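PDB 3QFH: epidermin leader peptide processing serine protease EpiP, which probably acts as a subtilisin-like serine endopeptidase that removes the leader peptide from the precursor of the lantibiotic epidermin. Local coordinates for residues 237-242 with 304-309; 271-276 with 312-317; 281-286 with 328-333; 317-322 with 339-344; 364-369 with 378-383. All blocks are in the same frame, centred on the assembly; numbering follows the deposited sequence.

Contact 1: residues 237-242 with 304-309; sequences SYIILD and KDVPAS
Strands 237-241 and 302-306 pair antiparallel in a small two-stranded sheet that stands apart from the central parallel sheet of the subtilisin-like fold. Ile239 N donates to Lys304 O and Lys304 N to Ile239 O, both at 2.9 Å. Two residues along, Val306 N meets Ser237 O head-on at 2.9 Å, nearly along the carbonyl axis and with a straight N-H...O angle of 179°, whereas the return bond from Ser237 N to Val306 O is bent and weak. Between these pairs sits the non-hydrogen-bonded couple Tyr238 and Asp305. From CB, which lies near Lys304 O, Tyr238 turns its ring beside its own backbone N (chi1 -65°). CD1 then passes Asp305 CA, and CE1 rests 3.9 Å from Asp305 CB. Asp305 OD1 lies over one ring face, the carboxylate and ring planes being 27° apart. At the tip, Tyr238 OH hydrogen-bonds to Asp281 and to the amide of Asn330, while Asp305 OD2 is met by Tyr335 and by that same amide. The face of Ile239 and Val306, which packs against helix 254-269, is mainly aliphatic in contact. There the two side chains cross at about a right angle, Ile239 CG2 meeting Val306 CG1 at 3.4 Å, a tight carbon contact, and Leu241 CD2 rests 3.7 Å from Lys304 CG. The contact thus has two chemistries: apolar branches are pressed together on the Ile239 face, while on the Tyr238 face two carboxylates share one network with two phenols and an amide, which would be expected to polarise those hydroxyls.

Contact 2: residues 271-276 with 312-317; sequences KSIVVA and NVVTVG
Three straight backbone bonds stitch strand 273-277 to strand 314-319 in parallel. Val274 O takes the N-H of Val314 at 2.9 Å, Val314 O accepts from Ala276 N at 2.8 Å, and Ala276 O receives Val316 N at 2.9 Å, nearly along its C=O axis. Before the first of these bonds the chains are bridged by a water, which accepts from Val274 N and donates to Asn312 O. Branched side chains fill in around this frame. Val275 and Val316 cross obliquely; Val275 CG1, anti to its backbone N, meets Val316 CG2 at 3.5 Å, closer than carbons usually come. Ile273 CG2 touches Val314 CG2 more loosely, at 4.0 Å, on that same face. On the other face Val274 and Val313 run alongside each other, their CG1 atoms 4.2 Å apart, with Ala276 CB beside Val313. A second shell fixes the entry to strand 314-319, where Thr315 OG1 bonds to Ala308 O and Asn312 ND2 to Asn265. The pair belongs to the core of the central parallel sheet: strand 230-233 flanks 273-277, helices 382-400 and 406-416 pack on the face of Val275 and Val314, and helix 254-269 lies against Val274 and Val313.

Contact 3: residues 281-286 with 328-333; sequences DGIDVN and FSNFGM
Two irregular loop segments run side by side, their end-to-end directions only 13° apart, with one backbone bridge among their links, in which Ile283 O accepts from Phe331 N at 3.1 Å and Phe331 O takes Val285 N at 2.9 Å. The side chain of Asn330 extends this pairing toward residue 281. Its OD1 receives two backbone N-H groups, Asp281 N at 3.0 Å and Ile283 N at 3.1 Å, both from above the amide plane. The bond from Ile283 is straight, at 178°. Alongside that amide runs Ile283 CG1, while Asn330 ND2 is engaged outside the two segments. The ring of Phe331 crosses the Asp284 side chain at about a right angle. Asp284 CB lies 3.7 Å from Phe331 CZ, Asp284 CA sits over the face toward the rim, and Arg427 adds a cation-pi contact. Asp284 closes an Asx turn, its OD2 accepting from Asn286 N at 3.0 Å. Asn286 ND2 in turn donates in its own amide plane to a lone pair of Met333 O, and one water joins Asp284 OD2, Asn286 ND2 and Met333 N. Two segments without regular strand structure are therefore held by backbone bonds supplemented by side-chain amides and a carboxylate. With both of its polar atoms engaged, the Asn330 amide has its orientation fixed.

Contact 4: residues 317-322 with 339-344; sequences GSTDQK and AAPGGS
Strands 314-319 and 338-341 form the parallel edge of the central sheet in this subtilisin-like fold, and the contact follows them into the loops beyond their C-terminal ends. Backbone hydrogen bonds come first. Ala340 N donates to Gly317 O in the carbonyl plane at 3.0 Å, and Thr319 N reaches Ala340 O at 2.9 Å from well above the carbonyl plane. Thr319 O is gripped twice: Gly342 N approaches in plane at 2.9 Å, and Gly343 N comes from above the plane at 3.1 Å, so one carbonyl holds the Gly342-Gly343 backbone as it leaves the strand. Three CA-H...O contacts, such as Ser318 CA to Ala340 O, run alongside. Apolar contact is slight. Thr319 CG2 touches Ala339 CB, and Asp320 CB meets Ser344 CB at 3.6 Å. The side-chain polar groups find partners mostly beyond the two segments: Thr319 OG1 bonds to Glu432, Ser344 OG to Glu327, and Ser318 OG to Ser326. Thr319 OG1 also lies 3.2 Å from Pro341 N, which has no hydrogen to share. Asp320, its CG wedged between its own N and C, makes an Asx turn by accepting Lys322 N at OD1, while a water links its OD2 to Ser344 OG. Gln321 OE1 is buried here with no partner in the model. The tightest side-chain approach is at Gly342, where Ser318 OG, anti to its backbone N (chi1 163°), lies 3.0 Å from the bare CA of Gly342.

Contact 5: residues 364-369 with 378-383; sequences KENILT and YQAGTS
A beta hairpin, strands 367-370 and 376-379, leads here into the Gly-Thr-Ser sequence that in subtilases carries the nucleophile, and Ser383 is probably that serine, since its OG bonds to His177. Ile367 and Gln379 form the hydrogen-bonded pair. Ile367 N meets Gln379 O at 2.7 Å, nearly along the C=O axis, and Gln379 N returns to Ile367 O at 3.0 Å from above the carbonyl plane. Next to them, Leu368 and Tyr378 form a non-hydrogen-bonded pair whose side chains cross obliquely. Leu368 CD1 stands over one face of the Tyr378 ring, 4.1 Å from its centroid, in a CH-pi contact, while Leu368 CB comes 3.7 Å from Tyr378 CE1 and Asn366 O lies in plane at the ring edge. His363 packs edge-to-face with the same tyrosine. Past the hairpin, Gly381 bonds to Gly342 and Thr382 N to Asn280, the asparagine that by its place in the family probably lines the oxyanion hole. Two short, fairly straight hydrogen bonds between peptide groups and the Leu368-Tyr378 packing thus hold this end of the hairpin together, and the bonds of Gly381 and Thr382 tie down the backbone just ahead of Ser383.

Along the chain, contacts 1, 2 and 3 interleave: the first halves of all three precede their partners, so strand 302-306 is followed by strand 314-319 and then by the loop of residues 328-333. Contacts 2 and 4 share Gly317 and lie on either side of strand 314-319 in the parallel sheet, their centres about 18 Å apart. Contact 3 lies between contacts 1 and 4, its centre about 13 Å from that of contact 1 and about 14 Å from that of contact 4, joined to both by side-chain hydrogen bonds. Contact 5 comes last and is nearest to contact 4, about 9 Å between centres. The series therefore connects the outlying two-stranded sheet to the probable nucleophile Ser383.

Contact 1: residues 237-242 with 304-309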
# COMPACT_ATOMS: atom_id res chain seq x y z
N SER A 237 -4.35 -7.72 3.38
CA SER A 237 -5.10 -8.94 3.20
C SER A 237 -4.63 -9.91 4.25
O SER A 237 -3.46 -9.89 4.66
CB SER A 237 -4.87 -9.55 1.82
OG SER A 237 -3.57 -10.10 1.76
N TYR A 238 -5.53 -10.76 4.70
CA TYR A 238 -5.18 -11.77 5.65
C TYR A 238 -5.00 -13.01 4.81
O TYR A 238 -5.92 -13.44 4.11
CB TYR A 238 -6.25 -11.92 6.71
CG TYR A 238 -6.37 -10.68 7.54
CD1 TYR A 238 -5.52 -10.47 8.61
CD2 TYR A 238 -7.31 -9.70 7.24
CE1 TYR A 238 -5.60 -9.33 9.38
CE2 TYR A 238 -7.40 -8.55 8.02
CZ TYR A 238 -6.54 -8.38 9.08
OH TYR A 238 -6.61 -7.24 9.86
N ILE A 239 -3.80 -13.56 4.87
CA ILE A 239 -3.43 -14.68 4.05
C ILE A 239 -3.19 -15.91 4.92
O ILE A 239 -2.68 -15.81 6.04
CB ILE A 239 -2.17 -14.31 3.22
CG1 ILE A 239 -1.95 -15.29 2.08
CG2 ILE A 239 -0.93 -14.17 4.12
CD1 ILE A 239 -0.87 -14.84 1.13
N ILE A 240 -3.58 -17.07 4.40
CA ILE A 240 -3.38 -18.34 5.07
C ILE A 240 -2.14 -19.01 4.49
O ILE A 240 -1.99 -19.11 3.27
CB ILE A 240 -4.60 -19.30 4.89
CG1 ILE A 240 -5.88 -18.65 5.43
CG2 ILE A 240 -4.34 -20.62 5.59
CD1 ILE A 240 -7.14 -19.43 5.15
N LEU A 241 -1.23 -19.44 5.36
CA LEU A 241 -0.04 -20.17 4.93
C LEU A 241 0.23 -21.23 5.97
O LEU A 241 -0.02 -21.03 7.16
CB LEU A 241 1.19 -19.28 4.74
CG LEU A 241 1.83 -18.64 5.96
CD1 LEU A 241 3.21 -18.10 5.61
CD2 LEU A 241 0.92 -17.55 6.52
N ASP A 242 0.76 -22.36 5.51
CA ASP A 242 0.99 -23.50 6.37
C ASP A 242 2.40 -24.07 6.20
O ASP A 242 2.63 -24.94 5.35
CB ASP A 242 -0.05 -24.55 6.02
CG ASP A 242 -0.07 -25.69 7.00
OD1 ASP A 242 -0.89 -26.60 6.79
OD2 ASP A 242 0.73 -25.68 7.96
N LYS A 304 -1.77 -14.46 8.38
CA LYS A 304 -0.90 -13.29 8.51
C LYS A 304 -1.47 -12.07 7.81
O LYS A 304 -2.14 -12.18 6.78
CB LYS A 304 0.49 -13.56 7.95
CG LYS A 304 1.28 -14.62 8.70
CD LYS A 304 2.78 -14.51 8.43
CE LYS A 304 3.38 -13.25 9.06
NZ LYS A 304 4.83 -13.08 8.79
N ASP A 305 -1.22 -10.89 8.39
CA ASP A 305 -1.65 -9.63 7.82
C ASP A 305 -0.52 -9.22 6.86
O ASP A 305 0.57 -8.92 7.32
CB ASP A 305 -1.84 -8.61 8.95
CG ASP A 305 -2.37 -7.26 8.47
OD1 ASP A 305 -2.76 -7.14 7.29
OD2 ASP A 305 -2.39 -6.31 9.29
N VAL A 306 -0.77 -9.25 5.55
CA VAL A 306 0.27 -8.95 4.57
C VAL A 306 -0.13 -7.84 3.59
O VAL A 306 -1.30 -7.67 3.26
CB VAL A 306 0.69 -10.21 3.80
CG1 VAL A 306 0.96 -11.36 4.76
CG2 VAL A 306 -0.34 -10.61 2.78
N PRO A 307 0.85 -7.07 3.10
CA PRO A 307 2.27 -7.17 3.37
C PRO A 307 2.75 -6.47 4.66
O PRO A 307 3.95 -6.44 4.91
CB PRO A 307 2.90 -6.49 2.15
CG PRO A 307 1.90 -5.43 1.79
CD PRO A 307 0.55 -6.00 2.13
N ALA A 308 1.84 -5.96 5.48
CA ALA A 308 2.22 -5.22 6.68
C ALA A 308 3.16 -5.96 7.62
O ALA A 308 4.02 -5.33 8.24
CB ALA A 308 0.98 -4.74 7.46
N SER A 309 3.00 -7.27 7.75
CA SER A 309 3.83 -8.05 8.67
C SER A 309 5.01 -8.73 7.97
O SER A 309 5.70 -9.51 8.58
CB SER A 309 2.99 -9.14 9.35
OG SER A 309 2.49 -10.06 8.38

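Contact 2: residues 271-276 with 312-317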
# COMPACT_ATOMS: atom_id res chain seq x y z
N LYS A 271 16.62 -0.78 -4.83
CA LYS A 271 16.77 0.45 -4.05
C LYS A 271 15.45 1.22 -3.90
O LYS A 271 15.46 2.45 -3.95
CB LYS A 271 17.82 1.40 -4.66
CG LYS A 271 19.18 0.77 -4.97
CD LYS A 271 19.87 0.26 -3.73
CE LYS A 271 21.27 -0.28 -4.06
NZ LYS A 271 21.96 -0.74 -2.84
N SER A 272 14.34 0.49 -3.77
CA SER A 272 13.05 1.11 -3.51
C SER A 272 12.63 0.68 -2.11
O SER A 272 12.97 -0.43 -1.67
CB SER A 272 11.97 0.68 -4.49
OG SER A 272 12.25 1.13 -5.80
N ILE A 273 11.94 1.57 -1.43
CA ILE A 273 11.41 1.32 -0.10
C ILE A 273 9.92 1.03 -0.28
O ILE A 273 9.23 1.75 -1.02
CB ILE A 273 11.51 2.60 0.81
CG1 ILE A 273 12.92 3.19 0.80
CG2 ILE A 273 11.03 2.31 2.23
CD1 ILE A 273 13.02 4.54 1.51
N VAL A 274 9.43 0.01 0.42
CA VAL A 274 8.02 -0.36 0.40
C VAL A 274 7.38 0.05 1.74
O VAL A 274 7.84 -0.35 2.82
CB VAL A 274 7.84 -1.88 0.18
CG1 VAL A 274 6.35 -2.29 0.33
CG2 VAL A 274 8.38 -2.30 -1.19
N VAL A 275 6.34 0.87 1.65
CA VAL A 275 5.59 1.34 2.80
C VAL A 275 4.19 0.73 2.74
O VAL A 275 3.46 0.90 1.76
CB VAL A 275 5.47 2.87 2.78
CG1 VAL A 275 4.76 3.39 4.07
CG2 VAL A 275 6.86 3.49 2.60
N ALA A 276 3.80 0.06 3.81
CA ALA A 276 2.56 -0.66 3.83
C ALA A 276 1.67 -0.22 4.98
O ALA A 276 2.15 0.07 6.08
CB ALA A 276 2.87 -2.16 3.97
N ASN A 312 11.08 -6.42 5.34
CA ASN A 312 11.47 -5.29 4.53
C ASN A 312 10.36 -4.32 4.11
O ASN A 312 10.35 -3.80 3.01
CB ASN A 312 12.25 -5.79 3.33
CG ASN A 312 13.50 -6.53 3.74
OD1 ASN A 312 14.28 -6.01 4.52
ND2 ASN A 312 13.70 -7.74 3.20
N VAL A 313 9.42 -4.09 5.00
CA VAL A 313 8.35 -3.13 4.75
C VAL A 313 8.32 -2.16 5.92
O VAL A 313 8.62 -2.52 7.05
CB VAL A 313 6.97 -3.80 4.64
CG1 VAL A 313 6.97 -4.88 3.55
CG2 VAL A 313 6.57 -4.39 5.96
N VAL A 314 7.98 -0.91 5.62
CA VAL A 314 7.78 0.11 6.65
C VAL A 314 6.25 0.00 6.92
O VAL A 314 5.45 0.30 6.03
CB VAL A 314 8.15 1.50 6.15
CG1 VAL A 314 7.70 2.57 7.17
CG2 VAL A 314 9.64 1.58 5.88
N THR A 315 5.87 -0.43 8.13
CA THR A 315 4.46 -0.64 8.49
C THR A 315 3.94 0.57 9.23
O THR A 315 4.47 0.93 10.30
CB THR A 315 4.31 -1.85 9.41
OG1 THR A 315 4.94 -2.97 8.81
CG2 THR A 315 2.82 -2.18 9.68
N VAL A 316 2.88 1.17 8.69
CA VAL A 316 2.37 2.42 9.23
C VAL A 316 1.02 2.23 9.91
O VAL A 316 0.07 1.75 9.30
CB VAL A 316 2.21 3.45 8.09
CG1 VAL A 316 1.74 4.79 8.61
CG2 VAL A 316 3.54 3.58 7.30
N GLY A 317 0.97 2.56 11.20
CA GLY A 317 -0.29 2.54 11.93
C GLY A 317 -0.93 3.94 11.85
O GLY A 317 -0.30 4.92 11.46
O HOH W 1 10.86 -1.05 2.98

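Contact 3: residues 281-286 with 328-333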
# COMPACT_ATOMS: atom_id res chain seq x y z
N ASP A 281 -8.49 -3.46 11.50
CA ASP A 281 -9.41 -4.26 12.32
C ASP A 281 -9.17 -4.13 13.80
O ASP A 281 -9.74 -4.88 14.58
CB ASP A 281 -9.30 -5.71 11.88
CG ASP A 281 -9.70 -5.88 10.44
OD1 ASP A 281 -10.83 -5.50 10.10
OD2 ASP A 281 -8.89 -6.39 9.64
N GLY A 282 -8.32 -3.19 14.18
CA GLY A 282 -8.02 -2.95 15.58
C GLY A 282 -7.48 -4.15 16.33
O GLY A 282 -7.73 -4.31 17.52
N ILE A 283 -6.71 -5.00 15.66
CA ILE A 283 -6.21 -6.18 16.36
C ILE A 283 -4.69 -6.16 16.60
O ILE A 283 -3.91 -5.59 15.82
CB ILE A 283 -6.61 -7.48 15.63
CG1 ILE A 283 -5.82 -7.68 14.34
CG2 ILE A 283 -8.12 -7.52 15.34
CD1 ILE A 283 -6.28 -8.89 13.57
N ASP A 284 -4.30 -6.76 17.72
CA ASP A 284 -2.90 -6.95 18.07
C ASP A 284 -2.50 -8.16 17.23
O ASP A 284 -2.95 -9.29 17.48
CB ASP A 284 -2.74 -7.24 19.57
CG ASP A 284 -1.27 -7.43 20.00
OD1 ASP A 284 -0.99 -7.24 21.19
OD2 ASP A 284 -0.39 -7.77 19.17
N VAL A 285 -1.66 -7.94 16.23
CA VAL A 285 -1.30 -9.00 15.30
C VAL A 285 -0.53 -10.17 15.93
O VAL A 285 -0.29 -11.15 15.26
CB VAL A 285 -0.51 -8.48 14.12
CG1 VAL A 285 -1.38 -7.50 13.32
CG2 VAL A 285 0.80 -7.86 14.59
N ASN A 286 -0.11 -10.04 17.18
CA ASN A 286 0.57 -11.14 17.86
C ASN A 286 -0.40 -12.16 18.40
O ASN A 286 0.00 -13.26 18.74
CB ASN A 286 1.46 -10.61 18.97
CG ASN A 286 2.61 -9.83 18.42
OD1 ASN A 286 3.38 -10.34 17.63
ND2 ASN A 286 2.73 -8.58 18.82
N PHE A 328 -9.38 1.65 15.07
CA PHE A 328 -9.39 0.65 14.02
C PHE A 328 -8.00 0.19 13.59
O PHE A 328 -7.86 -0.71 12.79
CB PHE A 328 -10.14 1.19 12.79
CG PHE A 328 -9.61 2.53 12.28
CD1 PHE A 328 -10.36 3.69 12.47
CD2 PHE A 328 -8.42 2.63 11.60
CE1 PHE A 328 -9.92 4.92 12.02
CE2 PHE A 328 -7.96 3.86 11.12
CZ PHE A 328 -8.71 5.01 11.34
N SER A 329 -6.94 0.82 14.10
CA SER A 329 -5.60 0.45 13.63
C SER A 329 -5.07 -0.85 14.22
O SER A 329 -5.08 -1.06 15.42
CB SER A 329 -4.58 1.55 13.93
OG SER A 329 -3.35 1.29 13.24
N ASN A 330 -4.62 -1.74 13.36
CA ASN A 330 -3.91 -2.89 13.86
C ASN A 330 -2.62 -2.36 14.51
O ASN A 330 -2.20 -1.21 14.27
CB ASN A 330 -3.57 -3.88 12.74
CG ASN A 330 -4.78 -4.68 12.26
OD1 ASN A 330 -5.93 -4.49 12.70
ND2 ASN A 330 -4.51 -5.61 11.35
N PHE A 331 -2.02 -3.19 15.35
CA PHE A 331 -0.78 -2.84 16.02
C PHE A 331 -0.14 -4.10 16.58
O PHE A 331 -0.66 -5.21 16.42
CB PHE A 331 -1.09 -1.89 17.16
CG PHE A 331 -1.94 -2.50 18.24
CD1 PHE A 331 -1.37 -2.96 19.42
CD2 PHE A 331 -3.32 -2.63 18.06
CE1 PHE A 331 -2.15 -3.53 20.40
CE2 PHE A 331 -4.11 -3.20 19.05
CZ PHE A 331 -3.51 -3.66 20.22
N GLY A 332 0.99 -3.91 17.26
CA GLY A 332 1.67 -4.98 17.96
C GLY A 332 3.18 -4.92 17.89
O GLY A 332 3.75 -4.23 17.02
N MET A 333 3.84 -5.59 18.82
CA MET A 333 5.30 -5.65 18.82
C MET A 333 5.73 -6.33 17.55
O MET A 333 5.04 -7.22 17.05
CB MET A 333 5.87 -6.43 20.03
CG MET A 333 6.10 -5.63 21.32
SD MET A 333 7.33 -4.28 21.21
CE MET A 333 7.58 -3.95 22.95
O HOH W 2 1.97 -7.06 20.63

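Contact 4: residues 317-322 with 339-344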
# COMPACT_ATOMS: atom_id res chain seq x y z
N GLY A 317 0.97 2.56 11.20
CA GLY A 317 -0.29 2.54 11.93
C GLY A 317 -0.93 3.94 11.85
O GLY A 317 -0.30 4.92 11.46
N SER A 318 -2.19 4.04 12.24
CA SER A 318 -2.93 5.31 12.17
C SER A 318 -3.25 5.91 13.55
O SER A 318 -3.62 5.19 14.48
CB SER A 318 -4.23 5.07 11.39
OG SER A 318 -5.19 6.10 11.59
N THR A 319 -3.10 7.24 13.65
CA THR A 319 -3.43 8.00 14.85
C THR A 319 -4.66 8.91 14.61
O THR A 319 -4.99 9.29 13.48
CB THR A 319 -2.22 8.89 15.31
OG1 THR A 319 -1.81 9.75 14.24
CG2 THR A 319 -1.02 8.05 15.74
N ASP A 320 -5.34 9.28 15.69
CA ASP A 320 -6.48 10.18 15.59
C ASP A 320 -6.04 11.63 15.77
O ASP A 320 -4.84 11.92 15.75
CB ASP A 320 -7.60 9.75 16.57
CG ASP A 320 -7.22 9.95 18.03
OD1 ASP A 320 -6.18 10.58 18.31
OD2 ASP A 320 -8.01 9.51 18.90
N GLN A 321 -6.99 12.56 15.92
CA GLN A 321 -6.65 13.98 16.03
C GLN A 321 -5.98 14.36 17.36
O GLN A 321 -5.42 15.45 17.46
CB GLN A 321 -7.86 14.90 15.77
CG GLN A 321 -8.97 14.90 16.84
CD GLN A 321 -9.81 13.67 16.80
OE1 GLN A 321 -9.47 12.69 16.13
NE2 GLN A 321 -10.94 13.69 17.52
N LYS A 322 -6.07 13.51 18.37
CA LYS A 322 -5.37 13.75 19.64
C LYS A 322 -4.05 12.95 19.71
O LYS A 322 -3.49 12.74 20.78
CB LYS A 322 -6.29 13.40 20.81
CG LYS A 322 -7.46 14.38 20.92
CD LYS A 322 -8.45 14.01 22.00
CE LYS A 322 -9.25 15.26 22.44
NZ LYS A 322 -9.72 16.11 21.30
N ALA A 339 3.66 5.72 13.03
CA ALA A 339 2.26 6.06 12.92
C ALA A 339 2.10 7.44 12.28
O ALA A 339 2.93 8.32 12.44
CB ALA A 339 1.62 6.03 14.29
N ALA A 340 1.02 7.63 11.53
CA ALA A 340 0.69 8.94 10.96
C ALA A 340 -0.83 9.10 11.13
O ALA A 340 -1.53 8.10 11.33
CB ALA A 340 1.11 9.01 9.50
N PRO A 341 -1.34 10.34 11.09
CA PRO A 341 -2.80 10.58 11.25
C PRO A 341 -3.66 9.92 10.17
O PRO A 341 -3.46 10.13 8.96
CB PRO A 341 -2.90 12.10 11.13
CG PRO A 341 -1.55 12.61 11.54
CD PRO A 341 -0.59 11.61 10.99
N GLY A 342 -4.59 9.09 10.63
CA GLY A 342 -5.50 8.43 9.73
C GLY A 342 -6.96 8.60 10.12
O GLY A 342 -7.83 8.16 9.41
N GLY A 343 -7.20 9.20 11.29
CA GLY A 343 -8.54 9.50 11.73
C GLY A 343 -9.13 8.61 12.78
O GLY A 343 -8.46 7.80 13.38
N SER A 344 -10.42 8.80 13.02
CA SER A 344 -11.13 8.04 14.02
C SER A 344 -12.64 8.18 13.80
O SER A 344 -13.09 9.10 13.11
CB SER A 344 -10.79 8.57 15.42
OG SER A 344 -11.59 7.96 16.43
O HOH W 3 -10.83 9.32 18.84

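Contact 5: residues 364-369 with 378-383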
# COMPACT_ATOMS: atom_id res chain seq x y z
N LYS A 364 -13.47 17.11 12.61
CA LYS A 364 -12.42 17.04 13.60
C LYS A 364 -11.67 15.71 13.62
O LYS A 364 -10.46 15.70 13.87
CB LYS A 364 -13.01 17.30 14.99
CG LYS A 364 -13.52 18.73 15.17
CD LYS A 364 -14.13 18.91 16.56
CE LYS A 364 -14.63 20.34 16.77
NZ LYS A 364 -15.33 20.50 18.09
N GLU A 365 -12.36 14.60 13.34
CA GLU A 365 -11.76 13.27 13.44
C GLU A 365 -11.52 12.52 12.12
O GLU A 365 -10.95 11.43 12.13
CB GLU A 365 -12.58 12.37 14.40
CG GLU A 365 -13.97 11.95 13.90
CD GLU A 365 -14.70 11.00 14.89
OE1 GLU A 365 -15.80 10.53 14.55
OE2 GLU A 365 -14.17 10.72 16.00
N ASN A 366 -11.99 13.06 10.99
CA ASN A 366 -11.72 12.43 9.70
C ASN A 366 -10.75 13.27 8.89
O ASN A 366 -10.53 14.44 9.17
CB ASN A 366 -13.00 12.13 8.90
CG ASN A 366 -13.81 10.94 9.46
OD1 ASN A 366 -13.44 10.32 10.47
ND2 ASN A 366 -14.89 10.60 8.78
N ILE A 367 -10.20 12.64 7.86
CA ILE A 367 -9.20 13.22 6.99
C ILE A 367 -9.80 13.78 5.70
O ILE A 367 -10.44 13.06 4.94
CB ILE A 367 -8.19 12.13 6.56
CG1 ILE A 367 -7.62 11.35 7.78
CG2 ILE A 367 -7.11 12.73 5.67
CD1 ILE A 367 -6.78 12.14 8.71
N LEU A 368 -9.55 15.06 5.46
CA LEU A 368 -10.02 15.70 4.27
C LEU A 368 -9.05 15.34 3.15
O LEU A 368 -7.85 15.54 3.28
CB LEU A 368 -10.07 17.22 4.50
CG LEU A 368 -10.48 18.10 3.31
CD1 LEU A 368 -11.87 17.75 2.76
CD2 LEU A 368 -10.42 19.55 3.72
N THR A 369 -9.56 14.76 2.07
CA THR A 369 -8.67 14.43 0.96
C THR A 369 -9.38 14.62 -0.36
O THR A 369 -10.57 14.92 -0.40
CB THR A 369 -8.10 12.97 1.10
OG1 THR A 369 -6.99 12.78 0.20
CG2 THR A 369 -9.17 11.91 0.89
N TYR A 378 -14.26 13.43 3.15
CA TYR A 378 -13.74 13.11 4.50
C TYR A 378 -13.75 11.58 4.68
O TYR A 378 -14.79 10.94 4.53
CB TYR A 378 -14.60 13.76 5.59
CG TYR A 378 -14.27 15.22 5.83
CD1 TYR A 378 -13.22 15.57 6.67
CD2 TYR A 378 -15.00 16.25 5.22
CE1 TYR A 378 -12.88 16.89 6.89
CE2 TYR A 378 -14.66 17.60 5.45
CZ TYR A 378 -13.60 17.89 6.29
OH TYR A 378 -13.21 19.17 6.55
N GLN A 379 -12.58 11.00 4.96
CA GLN A 379 -12.45 9.56 5.18
C GLN A 379 -11.52 9.28 6.35
O GLN A 379 -10.95 10.20 6.94
CB GLN A 379 -11.93 8.87 3.92
CG GLN A 379 -12.91 8.89 2.77
CD GLN A 379 -13.93 7.80 2.87
OE1 GLN A 379 -13.63 6.64 2.59
NE2 GLN A 379 -15.15 8.15 3.23
N ALA A 380 -11.37 8.01 6.69
CA ALA A 380 -10.48 7.61 7.77
C ALA A 380 -9.92 6.25 7.47
O ALA A 380 -10.50 5.48 6.71
CB ALA A 380 -11.21 7.60 9.09
N GLY A 381 -8.76 5.94 8.03
CA GLY A 381 -8.18 4.61 7.82
C GLY A 381 -6.70 4.67 7.69
O GLY A 381 -6.13 5.73 7.44
N THR A 382 -6.06 3.51 7.87
CA THR A 382 -4.60 3.43 7.77
C THR A 382 -4.15 3.78 6.37
O THR A 382 -3.02 4.20 6.18
CB THR A 382 -4.06 2.01 8.15
OG1 THR A 382 -4.70 1.01 7.37
CG2 THR A 382 -4.26 1.71 9.64
N SER A 383 -5.03 3.60 5.38
CA SER A 383 -4.70 3.90 3.98
C SER A 383 -4.47 5.41 3.81
O SER A 383 -3.92 5.83 2.82
CB SER A 383 -5.80 3.40 3.03
OG SER A 383 -7.00 4.17 3.13